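Local structure of nitrate reductase (Ulva prolifera, 5YLY) at residues T91-N96 and G173-Y178. The protein probably uses FAD in its cytochrome b5 reductase domain to carry electrons from NADH towards the reduction of nitrate to nitrite, the first step of nitrate assimilation. Numbering follows the deposited sequence.
Sequences TPTTAN and GLTPMY. With FAD (flavin-adenine dinucleotide), chain C.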
ATOM      1  N   THR A  91       5.377  -2.626   1.317  1.00 23.33           N
ATOM      2  CA  THR A  91       5.530  -1.731   0.176  1.00 21.71           C
ATOM      3  C   THR A  91       6.069  -0.450   0.781  1.00 24.31           C
ATOM      4  O   THR A  91       5.354   0.251   1.516  1.00 22.17           O
ATOM      5  CB  THR A  91       4.259  -1.486  -0.616  1.00 26.56           C
ATOM      6  OG1 THR A  91       3.773  -2.721  -1.122  1.00 26.07           O
ATOM      7  CG2 THR A  91       4.509  -0.522  -1.809  1.00 24.46           C
ATOM      8  N   PRO A  92       7.325  -0.094   0.481  1.00 22.61           N
ATOM      9  CA  PRO A  92       7.870   1.161   1.054  1.00 21.65           C
ATOM     10  C   PRO A  92       7.099   2.377   0.566  1.00 24.50           C
ATOM     11  O   PRO A  92       6.429   2.323  -0.475  1.00 23.45           O
ATOM     12  CB  PRO A  92       9.287   1.242   0.456  1.00 23.03           C
ATOM     13  CG  PRO A  92       9.602  -0.131   0.037  1.00 29.19           C
ATOM     14  CD  PRO A  92       8.319  -0.799  -0.351  1.00 25.53           C
ATOM     15  N   THR A  93       7.179   3.482   1.329  1.00 21.67           N
ATOM     16  CA  THR A  93       6.527   4.719   0.908  1.00 21.26           C
ATOM     17  C   THR A  93       7.443   5.547  -0.000  1.00 24.69           C
ATOM     18  O   THR A  93       7.112   6.687  -0.359  1.00 23.62           O
ATOM     19  CB  THR A  93       6.054   5.505   2.121  1.00 23.14           C
ATOM     20  OG1 THR A  93       7.174   5.743   2.982  1.00 22.18           O
ATOM     21  CG2 THR A  93       4.948   4.785   2.871  1.00 22.72           C
ATOM     22  N   THR A  94       8.612   4.995  -0.331  1.00 24.30           N
ATOM     23  CA  THR A  94       9.535   5.564  -1.309  1.00 24.16           C
ATOM     24  C   THR A  94       9.682   4.469  -2.375  1.00 28.08           C
ATOM     25  O   THR A  94       9.379   3.294  -2.112  1.00 27.97           O
ATOM     26  CB  THR A  94      10.925   5.933  -0.723  1.00 24.76           C
ATOM     27  OG1 THR A  94      11.499   4.784  -0.099  1.00 23.78           O
ATOM     28  CG2 THR A  94      10.849   7.067   0.290  1.00 26.04           C
ATOM     29  N   ALA A  95      10.151   4.826  -3.557  1.00 27.46           N
ATOM     30  CA  ALA A  95      10.392   3.800  -4.587  1.00 28.54           C
ATOM     31  C   ALA A  95      11.660   4.196  -5.383  1.00 32.09           C
ATOM     32  O   ALA A  95      12.573   4.790  -4.774  1.00 29.31           O
ATOM     33  CB  ALA A  95       9.149   3.625  -5.468  1.00 29.33           C
ATOM     34  N   ASN A  96      11.716   3.947  -6.710  1.00 29.84           N
ATOM     35  CA  ASN A  96      12.943   4.214  -7.481  1.00 29.64           C
ATOM     36  C   ASN A  96      13.383   5.669  -7.520  1.00 33.20           C
ATOM     37  O   ASN A  96      14.574   5.929  -7.691  1.00 33.52           O
ATOM     38  CB  ASN A  96      12.847   3.644  -8.891  1.00 32.85           C
ATOM     39  CG  ASN A  96      12.898   2.138  -8.905  1.00 43.88           C
ATOM     40  OD1 ASN A  96      13.306   1.509  -7.928  1.00 32.33           O
ATOM     41  ND2 ASN A  96      12.500   1.521 -10.026  1.00 32.90           N
ATOM     42  N   GLY A 173      -3.148  -2.269   3.843  1.00 28.73           N
ATOM     43  CA  GLY A 173      -3.264  -2.428   2.391  1.00 28.03           C
ATOM     44  C   GLY A 173      -3.107  -1.110   1.648  1.00 27.54           C
ATOM     45  O   GLY A 173      -3.054  -1.078   0.411  1.00 27.58           O
ATOM     46  N   LEU A 174      -3.030   0.011   2.387  1.00 23.83           N
ATOM     47  CA  LEU A 174      -2.848   1.282   1.724  1.00 23.83           C
ATOM     48  C   LEU A 174      -1.524   1.457   0.964  1.00 25.50           C
ATOM     49  O   LEU A 174      -1.545   2.077  -0.100  1.00 25.64           O
ATOM     50  CB  LEU A 174      -3.034   2.479   2.701  1.00 23.87           C
ATOM     51  CG  LEU A 174      -2.856   3.848   2.023  1.00 30.12           C
ATOM     52  CD1 LEU A 174      -4.025   4.229   1.112  1.00 29.32           C
ATOM     53  CD2 LEU A 174      -2.432   4.927   2.999  1.00 32.82           C
ATOM     54  N   THR A 175      -0.370   1.031   1.524  1.00 22.32           N
ATOM     55  CA  THR A 175       0.933   1.389   0.888  1.00 21.95           C
ATOM     56  C   THR A 175       1.096   0.838  -0.542  1.00 23.95           C
ATOM     57  O   THR A 175       1.606   1.622  -1.351  1.00 24.94           O
ATOM     58  CB  THR A 175       2.107   1.094   1.778  1.00 25.06           C
ATOM     59  OG1 THR A 175       2.124  -0.292   2.066  1.00 26.05           O
ATOM     60  CG2 THR A 175       2.047   1.914   3.084  1.00 24.30           C
ATOM     61  N   PRO A 176       0.567  -0.344  -0.958  1.00 23.47           N
ATOM     62  CA  PRO A 176       0.645  -0.687  -2.394  1.00 22.90           C
ATOM     63  C   PRO A 176      -0.111   0.339  -3.240  1.00 25.63           C
ATOM     64  O   PRO A 176       0.347   0.674  -4.316  1.00 26.39           O
ATOM     65  CB  PRO A 176       0.005  -2.081  -2.450  1.00 24.87           C
ATOM     66  CG  PRO A 176       0.302  -2.677  -1.083  1.00 28.97           C
ATOM     67  CD  PRO A 176       0.021  -1.479  -0.187  1.00 24.57           C
ATOM     68  N   MET A 177      -1.264   0.869  -2.742  1.00 23.32           N
ATOM     69  CA  MET A 177      -2.039   1.902  -3.476  1.00 21.86           C
ATOM     70  C   MET A 177      -1.263   3.211  -3.533  1.00 25.61           C
ATOM     71  O   MET A 177      -1.132   3.800  -4.604  1.00 25.03           O
ATOM     72  CB  MET A 177      -3.427   2.172  -2.820  1.00 23.83           C
ATOM     73  CG  MET A 177      -4.277   0.944  -2.688  1.00 27.12           C
ATOM     74  SD  MET A 177      -4.356   0.020  -4.239  1.00 29.79           S
ATOM     75  CE  MET A 177      -5.023  -1.491  -3.645  1.00 30.10           C
ATOM     76  N   TYR A 178      -0.742   3.652  -2.384  1.00 22.49           N
ATOM     77  CA  TYR A 178       0.027   4.901  -2.278  1.00 22.09           C
ATOM     78  C   TYR A 178       1.233   4.924  -3.278  1.00 21.89           C
ATOM     79  O   TYR A 178       1.477   5.929  -3.943  1.00 21.91           O
ATOM     80  CB  TYR A 178       0.484   5.036  -0.824  1.00 22.34           C
ATOM     81  CG  TYR A 178       1.121   6.359  -0.480  1.00 23.12           C
ATOM     82  CD1 TYR A 178       0.421   7.555  -0.621  1.00 23.80           C
ATOM     83  CD2 TYR A 178       2.428   6.419  -0.014  1.00 25.57           C
ATOM     84  CE1 TYR A 178       1.005   8.784  -0.287  1.00 26.03           C
ATOM     85  CE2 TYR A 178       3.003   7.638   0.375  1.00 26.97           C
ATOM     86  CZ  TYR A 178       2.293   8.819   0.223  1.00 29.86           C
ATOM     87  OH  TYR A 178       2.882  10.016   0.601  1.00 28.22           O
TER
HETATM   88  PA  FAD C1001       1.144 -10.872  12.867  1.00 42.98           P
HETATM   89  O1A FAD C1001       1.914 -11.535  13.947  1.00 44.96           O
HETATM   90  O2A FAD C1001       1.333 -11.480  11.496  1.00 41.68           O
HETATM   91  O5B FAD C1001      -0.417 -10.845  13.310  1.00 47.99           O
HETATM   92  C5B FAD C1001      -1.447 -11.165  12.349  1.00 53.98           C
HETATM   93  C4B FAD C1001      -2.551 -10.138  12.403  1.00 55.97           C
HETATM   94  O4B FAD C1001      -3.084 -10.025  13.741  1.00 57.23           O
HETATM   95  C3B FAD C1001      -2.156  -8.714  12.042  1.00 56.86           C
HETATM   96  O3B FAD C1001      -2.026  -8.533  10.633  1.00 58.97           O
HETATM   97  C2B FAD C1001      -3.306  -7.906  12.650  1.00 55.99           C
HETATM   98  O2B FAD C1001      -4.417  -7.800  11.768  1.00 58.68           O
HETATM   99  C1B FAD C1001      -3.675  -8.740  13.893  1.00 54.67           C
HETATM  100  N9A FAD C1001      -3.239  -8.161  15.165  1.00 49.00           N
HETATM  101  C8A FAD C1001      -2.238  -8.624  15.979  1.00 49.33           C
HETATM  102  N7A FAD C1001      -2.033  -7.889  17.047  1.00 48.51           N
HETATM  103  C5A FAD C1001      -2.958  -6.864  16.922  1.00 46.81           C
HETATM  104  C6A FAD C1001      -3.216  -5.714  17.701  1.00 49.30           C
HETATM  105  N6A FAD C1001      -2.423  -5.297  18.691  1.00 50.88           N
HETATM  106  N1A FAD C1001      -4.234  -4.910  17.319  1.00 51.08           N
HETATM  107  C2A FAD C1001      -4.912  -5.214  16.204  1.00 51.03           C
HETATM  108  N3A FAD C1001      -4.723  -6.237  15.363  1.00 49.89           N
HETATM  109  C4A FAD C1001      -3.724  -7.029  15.779  1.00 47.45           C
HETATM  110  N1  FAD C1001       2.094  -3.347   6.830  1.00 26.63           N
HETATM  111  C2  FAD C1001       2.540  -2.112   7.220  1.00 25.22           C
HETATM  112  O2  FAD C1001       2.461  -1.762   8.407  1.00 26.42           O
HETATM  113  N3  FAD C1001       3.091  -1.241   6.266  1.00 24.66           N
HETATM  114  C4  FAD C1001       3.232  -1.508   4.906  1.00 23.99           C
HETATM  115  O4  FAD C1001       3.803  -0.725   4.172  1.00 24.99           O
HETATM  116  C4X FAD C1001       2.725  -2.816   4.496  1.00 25.88           C
HETATM  117  N5  FAD C1001       2.782  -3.134   3.225  1.00 26.54           N
HETATM  118  C5X FAD C1001       2.259  -4.369   2.833  1.00 27.03           C
HETATM  119  C6  FAD C1001       2.285  -4.708   1.472  1.00 28.38           C
HETATM  120  C7  FAD C1001       1.779  -5.930   1.029  1.00 29.66           C
HETATM  121  C7M FAD C1001       1.801  -6.233  -0.448  1.00 30.08           C
HETATM  122  C8  FAD C1001       1.227  -6.846   1.966  1.00 30.89           C
HETATM  123  C8M FAD C1001       0.713  -8.204   1.528  1.00 29.57           C
HETATM  124  C9  FAD C1001       1.181  -6.499   3.316  1.00 31.90           C
HETATM  125  C9A FAD C1001       1.698  -5.272   3.758  1.00 27.63           C
HETATM  126  N10 FAD C1001       1.697  -4.902   5.140  1.00 26.48           N
HETATM  127  C10 FAD C1001       2.179  -3.673   5.544  1.00 26.78           C
HETATM  128  C1' FAD C1001       1.321  -5.855   6.199  1.00 25.66           C
HETATM  129  C2' FAD C1001       2.509  -6.667   6.717  1.00 30.57           C
HETATM  130  O2' FAD C1001       2.910  -7.646   5.755  1.00 28.23           O
HETATM  131  C3' FAD C1001       2.213  -7.372   8.041  1.00 31.32           C
HETATM  132  O3' FAD C1001       1.102  -8.247   7.886  1.00 34.11           O
HETATM  133  C4' FAD C1001       2.008  -6.425   9.226  1.00 31.84           C
HETATM  134  O4' FAD C1001       3.216  -5.700   9.453  1.00 30.03           O
HETATM  135  C5' FAD C1001       1.605  -7.132  10.506  1.00 32.87           C
HETATM  136  O5' FAD C1001       2.502  -8.242  10.726  1.00 32.16           O
HETATM  137  P   FAD C1001       2.914  -8.707  12.210  1.00 34.96           P
HETATM  138  O1P FAD C1001       3.960  -9.751  12.117  1.00 33.81           O
HETATM  139  O2P FAD C1001       3.211  -7.508  13.076  1.00 33.65           O
HETATM  140  O3P FAD C1001       1.548  -9.333  12.728  1.00 36.82           O
HETATM  141  O   HOH W   1       3.771   3.324  -0.716  1.00 24.29           O
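With chi1 of T91 at -60°, OG1 lies beside its own backbone N and anti to the carbonyl carbon, facing the ring of P176, while the methyl CG2 is turned to the helix backbone at T175. T175 has chi1 60°, which sets OG1 between its backbone N and carbonyl carbon and directs it at the flavin. There the hydroxyl donates a hydrogen bond of 2.7 Å from OG1 to O4 of FAD, and T91 gives its backbone N-H to nearby N5, with 3.3 Å from N to N5 and an angle of 152° at the hydrogen. The two threonines thus bond to the O4 and N5 that flank the C4-C4X bond, one by side chain and one by main chain. T91 CB lies 3.6 Å from T175 OG1, and T91 OG1 meets P176 CG at 3.5 Å. The contact lies between the two domains of a ferredoxin reductase-like fold: 91-96 leaves strand 85-90 of the FAD-binding domain, whereas 173-178 follows strand 164-170 and runs into helix 174-185 of the NAD-binding domain. An alanine in place of T91 would probably leave a gap against the P176 ring and the T175 carbonyl. A water bridges the two segments further along, donating to P92 O at 2.9 Å and to T175 O at 2.8 Å. Beyond it, T93 CB approaches the edge of the Y178 ring at CE2, 4.1 Å away, and T93 O accepts a hydrogen bond from K182 on the same helix.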